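Local coordinates for oxalate-binding protein (Thermotoga maritima, PDB 1O4T) that binds oxalate and manganese as a homodimeric cupin and is a putative oxalate decarboxylase, at residues I26-I31 against V41-L46; M34-K38 against G67-H73; N54-L58 against V129-L133; E76-Y82 against D109-H114; L86-V90 against T119-L124. All coordinates share one frame; numbering follows the deposited sequence.

Contact 1 of 5, residues I26-I31 against V41-L46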
# COMPACT_ATOMS: atom_id res chain seq x y z
N ILE A 26 -0.33 -10.82 12.02
CA ILE A 26 1.11 -10.96 11.83
C ILE A 26 1.77 -10.33 13.05
O ILE A 26 1.44 -9.20 13.43
CB ILE A 26 1.59 -10.17 10.59
CG1 ILE A 26 1.00 -10.72 9.28
CG2 ILE A 26 3.13 -10.11 10.55
CD1 ILE A 26 1.78 -11.82 8.60
N THR A 27 2.71 -11.05 13.66
CA THR A 27 3.42 -10.52 14.82
C THR A 27 4.49 -9.53 14.36
O THR A 27 5.39 -9.86 13.60
CB THR A 27 4.03 -11.65 15.65
OG1 THR A 27 3.02 -12.60 16.01
CG2 THR A 27 4.53 -11.12 17.00
N PRO A 28 4.37 -8.30 14.80
CA PRO A 28 5.33 -7.27 14.38
C PRO A 28 6.69 -7.51 15.03
O PRO A 28 6.75 -8.14 16.09
CB PRO A 28 4.68 -5.99 14.90
CG PRO A 28 3.24 -6.40 15.16
CD PRO A 28 3.36 -7.74 15.72
N GLU A 29 7.77 -7.05 14.39
CA GLU A 29 9.04 -6.98 15.09
C GLU A 29 9.25 -5.60 15.66
O GLU A 29 9.07 -4.60 14.96
CB GLU A 29 10.24 -7.43 14.24
CG GLU A 29 10.69 -6.54 13.11
CD GLU A 29 11.93 -7.08 12.40
OE1 GLU A 29 12.88 -7.45 13.14
OE2 GLU A 29 11.95 -7.09 11.14
N ARG A 30 9.60 -5.54 16.93
CA ARG A 30 9.84 -4.27 17.60
C ARG A 30 11.30 -3.91 17.37
O ARG A 30 12.19 -4.72 17.66
CB ARG A 30 9.48 -4.38 19.08
CG ARG A 30 9.82 -3.18 19.93
CD ARG A 30 9.98 -3.53 21.42
NE ARG A 30 11.33 -3.97 21.85
CZ ARG A 30 11.62 -4.40 23.09
NH1 ARG A 30 10.67 -4.48 24.02
NH2 ARG A 30 12.86 -4.78 23.41
N ILE A 31 11.55 -2.72 16.82
CA ILE A 31 12.90 -2.26 16.49
C ILE A 31 13.16 -0.95 17.24
O ILE A 31 12.35 -0.04 17.17
CB ILE A 31 13.05 -2.02 14.98
CG1 ILE A 31 12.72 -3.29 14.19
CG2 ILE A 31 14.46 -1.53 14.68
CD1 ILE A 31 12.38 -3.05 12.74
N VAL A 41 9.87 1.25 17.37
CA VAL A 41 9.00 1.17 16.22
C VAL A 41 8.59 -0.32 16.01
O VAL A 41 9.23 -1.21 16.57
CB VAL A 41 9.83 1.80 15.08
CG1 VAL A 41 9.88 0.97 13.84
CG2 VAL A 41 9.41 3.24 14.89
N GLU A 42 7.49 -0.58 15.32
CA GLU A 42 7.06 -1.96 15.01
C GLU A 42 6.94 -2.14 13.53
O GLU A 42 6.38 -1.29 12.85
CB GLU A 42 5.71 -2.31 15.62
CG GLU A 42 5.73 -2.43 17.13
CD GLU A 42 4.64 -3.35 17.63
OE1 GLU A 42 3.47 -3.21 17.18
OE2 GLU A 42 4.96 -4.23 18.45
N MET A 43 7.49 -3.25 13.05
CA MET A 43 7.44 -3.59 11.63
C MET A 43 6.81 -4.96 11.44
O MET A 43 7.32 -5.95 11.95
CB MET A 43 8.83 -3.57 11.04
CG MET A 43 8.83 -3.82 9.52
SD MET A 43 10.48 -4.11 8.86
CE MET A 43 11.01 -2.52 8.86
N ALA A 44 5.69 -4.99 10.71
CA ALA A 44 5.00 -6.23 10.33
C ALA A 44 5.28 -6.51 8.86
O ALA A 44 4.80 -5.78 7.98
CB ALA A 44 3.50 -6.10 10.58
N HIS A 45 6.03 -7.58 8.57
CA HIS A 45 6.32 -7.95 7.19
C HIS A 45 5.11 -8.70 6.63
O HIS A 45 4.67 -9.70 7.20
CB HIS A 45 7.56 -8.82 7.08
CG HIS A 45 8.76 -8.28 7.78
ND1 HIS A 45 9.83 -7.73 7.10
CD2 HIS A 45 9.06 -8.20 9.11
CE1 HIS A 45 10.74 -7.35 7.98
NE2 HIS A 45 10.29 -7.61 9.20
N LEU A 46 4.57 -8.22 5.53
CA LEU A 46 3.31 -8.74 5.01
C LEU A 46 3.51 -9.72 3.85
O LEU A 46 2.79 -10.72 3.76
CB LEU A 46 2.42 -7.57 4.60
CG LEU A 46 2.20 -6.60 5.74
CD1 LEU A 46 1.27 -5.52 5.25
CD2 LEU A 46 1.68 -7.26 6.99
O HOH W 1 6.70 -9.51 11.28
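Ile-31 and Met-43 meet on one face of the sheet, with Ile-31 CD1 4.0 Å from Met-43 CB. The bend at chi3 (-77°) of Met-43 keeps CE beside the same Ile-31 methyl. Further along, Ile-26 CG2 rests on Ala-44 CB at 4.0 Å, and Ile-26 CG1 reaches Leu-46 CD2. The segments form part of the antiparallel beta hairpin of strands 29-32 and 40-45, at the edge of the larger sheet of the cupin double-stranded beta-helix. Glu-29 with Met-43 and Ile-31 with Val-41 are hydrogen-bonded pairs, each closed by two backbone bonds. Between them Arg-30 and Glu-42 form a non-hydrogen-bonded pair. The Glu-42 carboxylate lies across the Pro-28 ring, with OE1 3.8 Å from Pro-28 CG, and it also makes a long, weak ion pair with Lys-63. With an alanine in place of Glu-42, one side of the Pro-28 ring would probably lose its cover and Lys-63 this weak mate. At the outer edge, His-45 NE2 donates to Glu-29 OE2 at 2.6 Å. The oxygen lies in the imidazole plane and is met on its anti side, 25° out of the carboxylate plane.

Contact 2 of 5, residues M34-K38 against G67-H73. With MN (manganese (II) ion), chain C; OXL (oxalate ion), chain D.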
# COMPACT_ATOMS: atom_id res chain seq x y z
N MET A 34 15.39 2.68 14.93
CA MET A 34 15.43 2.14 13.59
C MET A 34 16.10 3.16 12.68
O MET A 34 15.70 4.32 12.64
CB MET A 34 14.01 1.87 13.09
CG MET A 34 14.02 1.15 11.75
SD MET A 34 12.44 0.84 11.12
CE MET A 34 12.98 -0.16 9.81
N ARG A 35 17.12 2.71 11.96
CA ARG A 35 17.98 3.56 11.15
C ARG A 35 18.48 4.77 11.90
O ARG A 35 18.62 5.84 11.33
CB ARG A 35 17.24 4.00 9.89
CG ARG A 35 16.68 2.84 9.06
CD ARG A 35 17.56 1.61 9.01
NE ARG A 35 18.51 1.68 7.91
CZ ARG A 35 18.36 1.07 6.74
NH1 ARG A 35 19.30 1.22 5.80
NH2 ARG A 35 17.29 0.32 6.49
N GLY A 36 18.77 4.61 13.19
CA GLY A 36 19.16 5.73 14.03
C GLY A 36 18.06 6.69 14.46
O GLY A 36 18.37 7.81 14.87
N GLY A 37 16.78 6.28 14.40
CA GLY A 37 15.66 7.15 14.80
C GLY A 37 15.39 7.12 16.30
O GLY A 37 16.15 6.53 17.05
N LYS A 38 14.30 7.74 16.74
CA LYS A 38 13.97 7.86 18.17
C LYS A 38 12.99 6.79 18.62
O LYS A 38 12.11 6.38 17.86
CB LYS A 38 13.37 9.24 18.47
CG LYS A 38 14.15 10.41 17.84
CD LYS A 38 13.70 11.76 18.36
CE LYS A 38 12.42 12.26 17.72
NZ LYS A 38 11.98 13.60 18.30
N GLY A 67 6.16 10.15 19.41
CA GLY A 67 7.55 10.52 19.74
C GLY A 67 8.63 9.77 18.97
O GLY A 67 9.81 10.13 19.04
N SER A 68 8.24 8.71 18.25
CA SER A 68 9.23 7.85 17.63
C SER A 68 9.48 8.27 16.18
O SER A 68 8.69 9.03 15.58
CB SER A 68 8.79 6.38 17.71
OG SER A 68 7.66 6.16 16.90
N SER A 69 10.57 7.76 15.61
CA SER A 69 10.93 8.07 14.22
C SER A 69 11.70 6.93 13.61
O SER A 69 12.31 6.12 14.32
CB SER A 69 11.77 9.33 14.14
OG SER A 69 13.11 9.17 14.62
N VAL A 70 11.64 6.83 12.28
CA VAL A 70 12.63 6.08 11.52
C VAL A 70 13.68 7.10 11.09
O VAL A 70 13.34 8.13 10.54
CB VAL A 70 12.05 5.44 10.27
CG1 VAL A 70 13.11 4.71 9.51
CG2 VAL A 70 10.90 4.52 10.63
N GLY A 71 14.95 6.79 11.35
CA GLY A 71 16.03 7.73 11.18
C GLY A 71 16.40 7.93 9.74
O GLY A 71 15.99 7.16 8.88
N LEU A 72 17.17 8.98 9.48
CA LEU A 72 17.58 9.30 8.13
C LEU A 72 18.44 8.18 7.56
O LEU A 72 19.38 7.73 8.21
CB LEU A 72 18.33 10.66 8.08
CG LEU A 72 18.75 11.25 6.72
CD1 LEU A 72 17.54 11.74 5.94
CD2 LEU A 72 19.75 12.39 6.89
N HIS A 73 18.07 7.70 6.37
CA HIS A 73 18.88 6.72 5.66
C HIS A 73 18.63 6.85 4.18
O HIS A 73 17.61 7.38 3.75
CB HIS A 73 18.53 5.29 6.08
CG HIS A 73 17.10 4.96 5.83
ND1 HIS A 73 16.08 5.53 6.55
CD2 HIS A 73 16.51 4.18 4.89
CE1 HIS A 73 14.92 5.09 6.09
NE2 HIS A 73 15.16 4.25 5.09
MN MN C . 13.58 3.71 3.72
C1 OXL D . 12.17 2.28 5.65
C2 OXL D . 13.20 1.31 5.26
O1 OXL D . 11.20 1.80 6.45
O2 OXL D . 13.19 0.13 5.91
O3 OXL D . 12.18 3.46 5.25
O4 OXL D . 14.01 1.53 4.35
O HOH W 2 13.03 3.93 16.05
O HOH W 3 20.00 7.84 10.86
O HOH W 4 10.67 12.25 20.44
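Gly-67 O touches Lys-38 CE at 3.6 Å, and a water that accepts from Lys-38 NZ donates to the same carbonyl. The ammonium group also forms a salt bridge with Glu-117. At Ser-68, CB and CA pack on Lys-38 O, while OG turns to Pro-65 O. Ser-69 bonds to Lys-38 twice: its N donates to Lys-38 O at 3.1 Å, and its OG accepts from Lys-38 N at 2.8 Å. That OG stands between its own backbone N and carbonyl carbon (chi1 72°), in front of the lysine amide. Val-70 CG2 lies alongside Met-34 SD. Gly-71 N then donates to Met-34 O at 2.9 Å, an oxygen that also takes Gly-37 N. A CB on Gly-71 or Gly-37 would clash with the facing backbone. His-73 is held by ND1, which donates to Gly-71 O at 2.8 Å, in both the ring and carbonyl planes. Its NE2 binds manganese at 2.2 Å, one of four protein ligands of the cupin metal site with His-75, Glu-80 and His-114. Arg-35 CG makes a CH-pi contact over one ring face, 4.0 Å from the centroid, and the guanidinium plane lies 31° from the ring. Gly-71 O thus probably helps, as a second-shell group, to fix NE2 toward the metal. Arg-35 NH2 lies 4.1 Å from oxalate O4, too far for a bond, but its charge probably favours the anion.

Contact 3 of 5, residues N54-L58 against V129-L133; sequences NKARL and VIILL
Ile-130 has the most surface buried here, wedged between Leu-58 and Arg-57. Its CD1 touches Leu-58 CD2 at 3.6 Å and also lies over one face of the Arg-57 guanidinium, 3.6 Å from NH2. The arginine chain runs extended from CG to NE across Ile-130 CG2, and its NE forms a salt bridge with Glu-78. Ile-130 belongs to the oxalate pocket, and Leu-58 touches the ligand too. Cut back to an alanine, Ile-130 is likely to leave a gap beside the oxalate, the Leu-58 methyl and the guanidinium face. Leu-132 spans the other end: CD1 lies 3.3 Å from Asn-54 O, and CD2 packs on Arg-57 CB at 4.0 Å, the two side chains at about a right angle. The backbones pair through Ile-130 N to Leu-58 O, Arg-57 N to Ile-130 O and Leu-132 N to Lys-55 O. The register slips by one residue between Ala-56 and Leu-58, a beta bulge where the chain turns a corner at Arg-57. Leu-58 N is buried with no partner. Strand 124-132 lies between strands 56-64 and 78-86 in the larger sheet, and Lys-55 and Ile-131 pack against the second subunit.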
# COMPACT_ATOMS: atom_id res chain seq x y z
N ASN A 54 11.33 -11.37 -6.14
CA ASN A 54 12.57 -10.60 -6.01
C ASN A 54 12.54 -9.23 -6.73
O ASN A 54 13.59 -8.63 -7.00
CB ASN A 54 13.78 -11.47 -6.44
CG ASN A 54 13.88 -12.81 -5.67
OD1 ASN A 54 13.93 -12.84 -4.43
ND2 ASN A 54 13.90 -13.92 -6.42
N LYS A 55 11.33 -8.72 -6.99
CA LYS A 55 11.13 -7.42 -7.64
C LYS A 55 10.99 -6.29 -6.62
O LYS A 55 11.21 -5.12 -6.93
CB LYS A 55 9.90 -7.48 -8.53
CG LYS A 55 10.06 -8.43 -9.71
CD LYS A 55 11.11 -7.89 -10.68
CE LYS A 55 11.18 -8.69 -11.94
NZ LYS A 55 12.35 -8.26 -12.76
N ALA A 56 10.57 -6.66 -5.40
CA ALA A 56 10.44 -5.75 -4.26
C ALA A 56 11.07 -6.47 -3.08
O ALA A 56 10.99 -7.70 -2.98
CB ALA A 56 9.00 -5.42 -3.98
N ARG A 57 11.74 -5.74 -2.22
CA ARG A 57 12.40 -6.38 -1.11
C ARG A 57 11.71 -6.15 0.24
O ARG A 57 12.08 -6.79 1.23
CB ARG A 57 13.89 -6.00 -1.06
CG ARG A 57 14.25 -4.66 -0.42
CD ARG A 57 15.77 -4.51 -0.19
NE ARG A 57 16.16 -3.20 0.32
CZ ARG A 57 16.00 -2.80 1.58
NH1 ARG A 57 15.48 -3.59 2.50
NH2 ARG A 57 16.39 -1.59 1.92
N LEU A 58 10.72 -5.24 0.29
CA LEU A 58 9.95 -4.95 1.49
C LEU A 58 8.49 -4.61 1.17
O LEU A 58 8.24 -3.78 0.30
CB LEU A 58 10.54 -3.73 2.23
CG LEU A 58 9.90 -3.41 3.59
CD1 LEU A 58 10.25 -4.49 4.60
CD2 LEU A 58 10.35 -2.06 4.07
N VAL A 129 6.90 0.04 0.99
CA VAL A 129 7.18 -0.89 -0.08
C VAL A 129 8.49 -0.47 -0.77
O VAL A 129 8.62 0.64 -1.23
CB VAL A 129 6.07 -0.87 -1.16
CG1 VAL A 129 6.21 -2.07 -2.06
CG2 VAL A 129 4.72 -0.89 -0.50
N ILE A 130 9.47 -1.36 -0.84
CA ILE A 130 10.73 -1.02 -1.48
C ILE A 130 10.79 -1.81 -2.78
O ILE A 130 10.68 -3.01 -2.74
CB ILE A 130 11.92 -1.35 -0.57
CG1 ILE A 130 11.82 -0.53 0.72
CG2 ILE A 130 13.24 -1.03 -1.28
CD1 ILE A 130 12.87 -0.92 1.81
N ILE A 131 10.97 -1.12 -3.91
CA ILE A 131 10.98 -1.75 -5.21
C ILE A 131 12.37 -1.57 -5.82
O ILE A 131 12.94 -0.46 -5.84
CB ILE A 131 9.84 -1.15 -6.08
CG1 ILE A 131 8.47 -1.50 -5.44
CG2 ILE A 131 9.91 -1.65 -7.48
CD1 ILE A 131 7.24 -1.08 -6.23
N LEU A 132 12.90 -2.69 -6.29
CA LEU A 132 14.26 -2.77 -6.75
C LEU A 132 14.50 -2.13 -8.12
O LEU A 132 13.70 -2.29 -9.05
CB LEU A 132 14.73 -4.23 -6.73
CG LEU A 132 14.65 -4.88 -5.34
CD1 LEU A 132 15.23 -6.29 -5.38
CD2 LEU A 132 15.36 -4.04 -4.27
N LEU A 133 15.63 -1.41 -8.18
CA LEU A 133 16.21 -0.63 -9.31
C LEU A 133 15.53 0.70 -9.67
O LEU A 133 16.13 1.77 -9.42
CB LEU A 133 16.42 -1.52 -10.52
CG LEU A 133 17.15 -2.83 -10.19
CD1 LEU A 133 17.76 -3.31 -11.44
CD2 LEU A 133 18.21 -2.74 -9.10
OXT LEU A 133 14.40 0.77 -10.19
O HOH W 5 12.02 -4.36 -9.24

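Contact 4 of 5, residues E76-Y82 against D109-H114. With MN (manganese (II) ion), chain C; OXL (oxalate ion), chain D.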
# COMPACT_ATOMS: atom_id res chain seq x y z
N GLU A 76 19.67 3.22 -2.47
CA GLU A 76 20.37 3.23 -3.75
C GLU A 76 20.07 1.95 -4.47
O GLU A 76 20.13 0.87 -3.87
CB GLU A 76 21.90 3.43 -3.60
CG GLU A 76 22.50 2.82 -2.35
CD GLU A 76 23.92 3.25 -2.05
OE1 GLU A 76 24.72 3.53 -3.00
OE2 GLU A 76 24.23 3.30 -0.84
N GLY A 77 19.72 2.07 -5.75
CA GLY A 77 19.38 0.94 -6.55
C GLY A 77 17.98 0.41 -6.27
O GLY A 77 17.66 -0.72 -6.65
N GLU A 78 17.16 1.22 -5.62
CA GLU A 78 15.78 0.88 -5.30
C GLU A 78 15.02 2.17 -5.01
O GLU A 78 15.62 3.23 -4.92
CB GLU A 78 15.71 -0.04 -4.07
CG GLU A 78 16.24 0.60 -2.81
CD GLU A 78 16.65 -0.37 -1.72
OE1 GLU A 78 16.70 -1.59 -1.99
OE2 GLU A 78 16.92 0.12 -0.59
N PHE A 79 13.70 2.07 -4.84
CA PHE A 79 12.92 3.20 -4.41
C PHE A 79 11.89 2.75 -3.40
O PHE A 79 11.54 1.57 -3.36
CB PHE A 79 12.32 3.98 -5.60
CG PHE A 79 11.32 3.20 -6.41
CD1 PHE A 79 11.72 2.49 -7.52
CD2 PHE A 79 9.97 3.21 -6.07
CE1 PHE A 79 10.82 1.80 -8.27
CE2 PHE A 79 9.05 2.47 -6.83
CZ PHE A 79 9.50 1.77 -7.95
N GLU A 80 11.45 3.67 -2.55
CA GLU A 80 10.47 3.38 -1.51
C GLU A 80 9.25 4.28 -1.55
O GLU A 80 9.35 5.47 -1.79
CB GLU A 80 11.12 3.46 -0.13
CG GLU A 80 10.37 2.65 0.91
CD GLU A 80 11.13 2.47 2.19
OE1 GLU A 80 10.58 1.85 3.12
OE2 GLU A 80 12.25 2.95 2.29
N ILE A 81 8.10 3.67 -1.29
CA ILE A 81 6.83 4.36 -1.19
C ILE A 81 6.30 4.13 0.22
O ILE A 81 6.24 3.00 0.69
CB ILE A 81 5.82 3.77 -2.21
CG1 ILE A 81 6.40 3.78 -3.63
CG2 ILE A 81 4.47 4.52 -2.13
CD1 ILE A 81 5.67 2.79 -4.53
N TYR A 82 5.90 5.18 0.91
CA TYR A 82 5.05 5.05 2.07
C TYR A 82 3.61 5.44 1.70
O TYR A 82 3.38 6.44 1.01
CB TYR A 82 5.49 6.00 3.16
CG TYR A 82 6.87 5.86 3.78
CD1 TYR A 82 7.42 6.92 4.49
CD2 TYR A 82 7.61 4.68 3.70
CE1 TYR A 82 8.63 6.81 5.12
CE2 TYR A 82 8.81 4.56 4.33
CZ TYR A 82 9.34 5.63 5.03
OH TYR A 82 10.60 5.49 5.63
N ASP A 109 13.06 8.31 -4.06
CA ASP A 109 13.63 7.77 -5.27
C ASP A 109 15.03 7.26 -5.00
O ASP A 109 15.62 7.54 -3.94
CB ASP A 109 13.67 8.85 -6.36
CG ASP A 109 13.46 8.29 -7.76
OD1 ASP A 109 13.67 7.08 -7.99
OD2 ASP A 109 13.09 9.02 -8.69
N SER A 110 15.59 6.55 -5.97
CA SER A 110 16.95 6.00 -5.85
C SER A 110 17.90 7.18 -5.65
O SER A 110 17.80 8.17 -6.33
CB SER A 110 17.29 5.20 -7.12
OG SER A 110 18.58 4.55 -7.08
N GLY A 111 18.82 7.05 -4.70
CA GLY A 111 19.81 8.08 -4.46
C GLY A 111 19.41 9.09 -3.41
O GLY A 111 20.27 9.82 -2.94
N GLU A 112 18.12 9.14 -3.06
CA GLU A 112 17.65 10.03 -2.00
C GLU A 112 17.68 9.37 -0.62
O GLU A 112 17.61 8.16 -0.49
CB GLU A 112 16.22 10.48 -2.27
CG GLU A 112 15.99 11.08 -3.63
CD GLU A 112 14.62 11.72 -3.78
OE1 GLU A 112 13.58 11.16 -3.31
OE2 GLU A 112 14.59 12.80 -4.39
N SER A 113 17.72 10.19 0.41
CA SER A 113 17.66 9.74 1.79
C SER A 113 16.37 10.28 2.38
O SER A 113 15.93 11.37 2.00
CB SER A 113 18.83 10.27 2.59
OG SER A 113 20.06 9.86 2.03
N HIS A 114 15.78 9.51 3.31
CA HIS A 114 14.56 9.92 3.98
C HIS A 114 14.49 9.49 5.45
O HIS A 114 15.32 8.68 5.92
CB HIS A 114 13.28 9.46 3.22
CG HIS A 114 13.03 7.98 3.24
ND1 HIS A 114 11.94 7.41 2.59
CD2 HIS A 114 13.75 6.94 3.72
CE1 HIS A 114 11.99 6.09 2.71
NE2 HIS A 114 13.08 5.78 3.39
MN MN C . 13.58 3.71 3.72
C1 OXL D . 12.17 2.28 5.65
C2 OXL D . 13.20 1.31 5.26
O1 OXL D . 11.20 1.80 6.45
O2 OXL D . 13.19 0.13 5.91
O3 OXL D . 12.18 3.46 5.25
O4 OXL D . 14.01 1.53 4.35
O HOH W 6 9.15 6.74 1.17
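Tyr-82 OH sits over one face of the His-114 ring, 3.3 Å from CE1, with no hydrogen bond between the two residues. The ring planes are 22° apart but displaced from each other, so they barely overlap. This is the metal site of the cupin fold, where Glu-80 and His-114 join His-73 and His-75 around manganese inside the double-stranded beta-helix. Glu-80 OE2 binds the metal at 2.1 Å, and His-114 NE2 binds it at 2.2 Å. Glu-80 CG is anti to the backbone N (chi1 -157°) and the chain runs extended, which carries the carboxylate to the ion. Oxalate chelates the manganese through O3 and O4, completing six ligand atoms. Tyr-82 OH donates to oxalate O3 at 2.6 Å, in the plane of the phenol ring, so this oxygen is shared by metal and tyrosine. A water lies over the centre of the Tyr-82 ring and makes weak bonds to Glu-80 O and His-114 ND1. Away from the site, residues 109-112 form a type II beta turn, closed by Glu-112 N to Asp-109 O at 3.1 Å. Gly-111 takes the third position with positive phi. Asp-109 OD1 accepts from Ser-110 N and is also hydrogen-bonded to His-53 of the second subunit. The turn meets residues 76-78 through Ser-110, whose CB packs 3.4 Å from Glu-78 O and whose OG accepts from Gly-77 N at 3.0 Å.

Contact 5 of 5, residues L86-V90 against T119-L124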
# COMPACT_ATOMS: atom_id res chain seq x y z
N LEU A 86 -2.71 5.85 9.23
CA LEU A 86 -3.29 6.41 10.44
C LEU A 86 -2.34 7.41 11.00
O LEU A 86 -1.16 7.20 10.95
CB LEU A 86 -3.48 5.34 11.55
CG LEU A 86 -4.53 4.23 11.39
CD1 LEU A 86 -4.18 3.03 12.27
CD2 LEU A 86 -5.90 4.74 11.71
N GLY A 87 -2.87 8.45 11.64
CA GLY A 87 -2.11 9.41 12.42
C GLY A 87 -1.49 10.53 11.59
O GLY A 87 -1.85 10.76 10.43
N GLU A 88 -0.52 11.19 12.20
CA GLU A 88 0.12 12.36 11.64
C GLU A 88 1.62 12.34 11.92
O GLU A 88 2.10 11.72 12.84
CB GLU A 88 -0.46 13.62 12.33
CG GLU A 88 -1.74 14.11 11.72
CD GLU A 88 -2.40 15.20 12.57
OE1 GLU A 88 -3.57 15.55 12.26
OE2 GLU A 88 -1.76 15.66 13.55
N GLY A 89 2.37 13.07 11.12
CA GLY A 89 3.79 13.18 11.33
C GLY A 89 4.48 14.04 10.29
O GLY A 89 3.86 14.84 9.61
N VAL A 90 5.80 13.89 10.21
CA VAL A 90 6.62 14.68 9.31
C VAL A 90 7.54 13.73 8.53
O VAL A 90 8.26 12.92 9.12
CB VAL A 90 7.44 15.71 10.06
CG1 VAL A 90 8.21 16.52 9.08
CG2 VAL A 90 6.58 16.62 10.89
N THR A 119 4.88 13.10 15.05
CA THR A 119 4.79 14.32 15.83
C THR A 119 3.40 14.46 16.50
O THR A 119 3.09 15.51 17.03
CB THR A 119 5.11 15.53 14.93
OG1 THR A 119 4.27 15.51 13.78
CG2 THR A 119 6.49 15.42 14.30
N GLY A 120 2.58 13.42 16.49
CA GLY A 120 1.23 13.52 17.10
C GLY A 120 1.14 12.70 18.37
O GLY A 120 2.16 12.17 18.86
N ASN A 121 -0.09 12.55 18.88
CA ASN A 121 -0.35 11.84 20.15
C ASN A 121 -1.04 10.50 20.02
O ASN A 121 -1.47 9.94 21.03
CB ASN A 121 -1.21 12.71 21.07
CG ASN A 121 -0.55 14.01 21.37
OD1 ASN A 121 0.36 14.11 22.23
ND2 ASN A 121 -0.91 15.02 20.57
N THR A 122 -1.19 10.02 18.79
CA THR A 122 -1.63 8.67 18.54
C THR A 122 -0.63 8.04 17.60
O THR A 122 0.25 8.72 17.03
CB THR A 122 -3.03 8.65 17.91
OG1 THR A 122 -3.07 9.51 16.78
CG2 THR A 122 -4.06 9.24 18.83
N ASP A 123 -0.76 6.73 17.44
CA ASP A 123 0.14 6.01 16.58
C ASP A 123 0.08 6.51 15.14
O ASP A 123 -1.00 6.74 14.60
CB ASP A 123 -0.15 4.50 16.60
CG ASP A 123 0.09 3.86 17.97
OD1 ASP A 123 0.86 4.39 18.79
OD2 ASP A 123 -0.48 2.80 18.29
N LEU A 124 1.24 6.66 14.51
CA LEU A 124 1.35 6.89 13.09
C LEU A 124 1.59 5.51 12.43
O LEU A 124 2.58 4.88 12.73
CB LEU A 124 2.52 7.82 12.78
CG LEU A 124 3.03 8.01 11.36
CD1 LEU A 124 1.99 8.67 10.47
CD2 LEU A 124 4.30 8.85 11.44
O HOH W 7 0.15 10.64 14.92
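Val-90 and Thr-119 cross at about a right angle, methyl against methyl, with Val-90 CG2 3.6 Å from Thr-119 CG2. The threonine hydroxyl takes the other branch: OG1 stands between the backbone N and the carbonyl carbon (chi1 54°) and rests 3.4 Å from Gly-89 CA. Leu-124 is turned against the backbone of residues 86-88. Its CD1 lies 3.5 Å from Leu-86 O, and CD2 is 3.9 Å from Glu-88 O. The Leu-124 CA also makes a CA-H...O contact with Leu-86 O at 3.3 Å. Glycines make this closeness possible. A CB on Gly-87 would clash with Asp-123 O, and one on Gly-89 would strike Leu-124 CD2. No direct hydrogen bond joins the segments. A water bridges them instead: it accepts from Glu-88 N at 2.9 Å and can donate to Thr-122 O. Thr-122 O also accepts from Asn-118, whose OD1 takes Gly-120 N, so the loop is braced from its own side. Here strand 78-86 of the larger sheet passes into strand 88-93 of the smaller one, and the loop 119-124 leads back from strand 113-117 to strand 124-132. Such crossings between two sheets belong to the double-stranded beta-helix of cupins.

Overall arrangement
Contacts 2 and 4 share the manganese and oxalate, and strands 69-74 and 113-117, which carry His-73 and His-114, are neighbours in the smaller sheet. Contacts 1 and 3 lie in the larger sheet through adjacent strands 40-45 and 56-64. Their pairing is regular in contact 1 and bulged in contact 3. Contact 3 also joins contact 4 across strands 124-132 and 78-86, and both touch the second subunit. Met-34 of contact 2 packs on Val-41 and Met-43 of contact 1, near the ligand. Contacts 1 to 4 are partly buried. Contact 5 is a surface contact, held by packing and water, on the opposite side of the chain's centre from contacts 3 and 4.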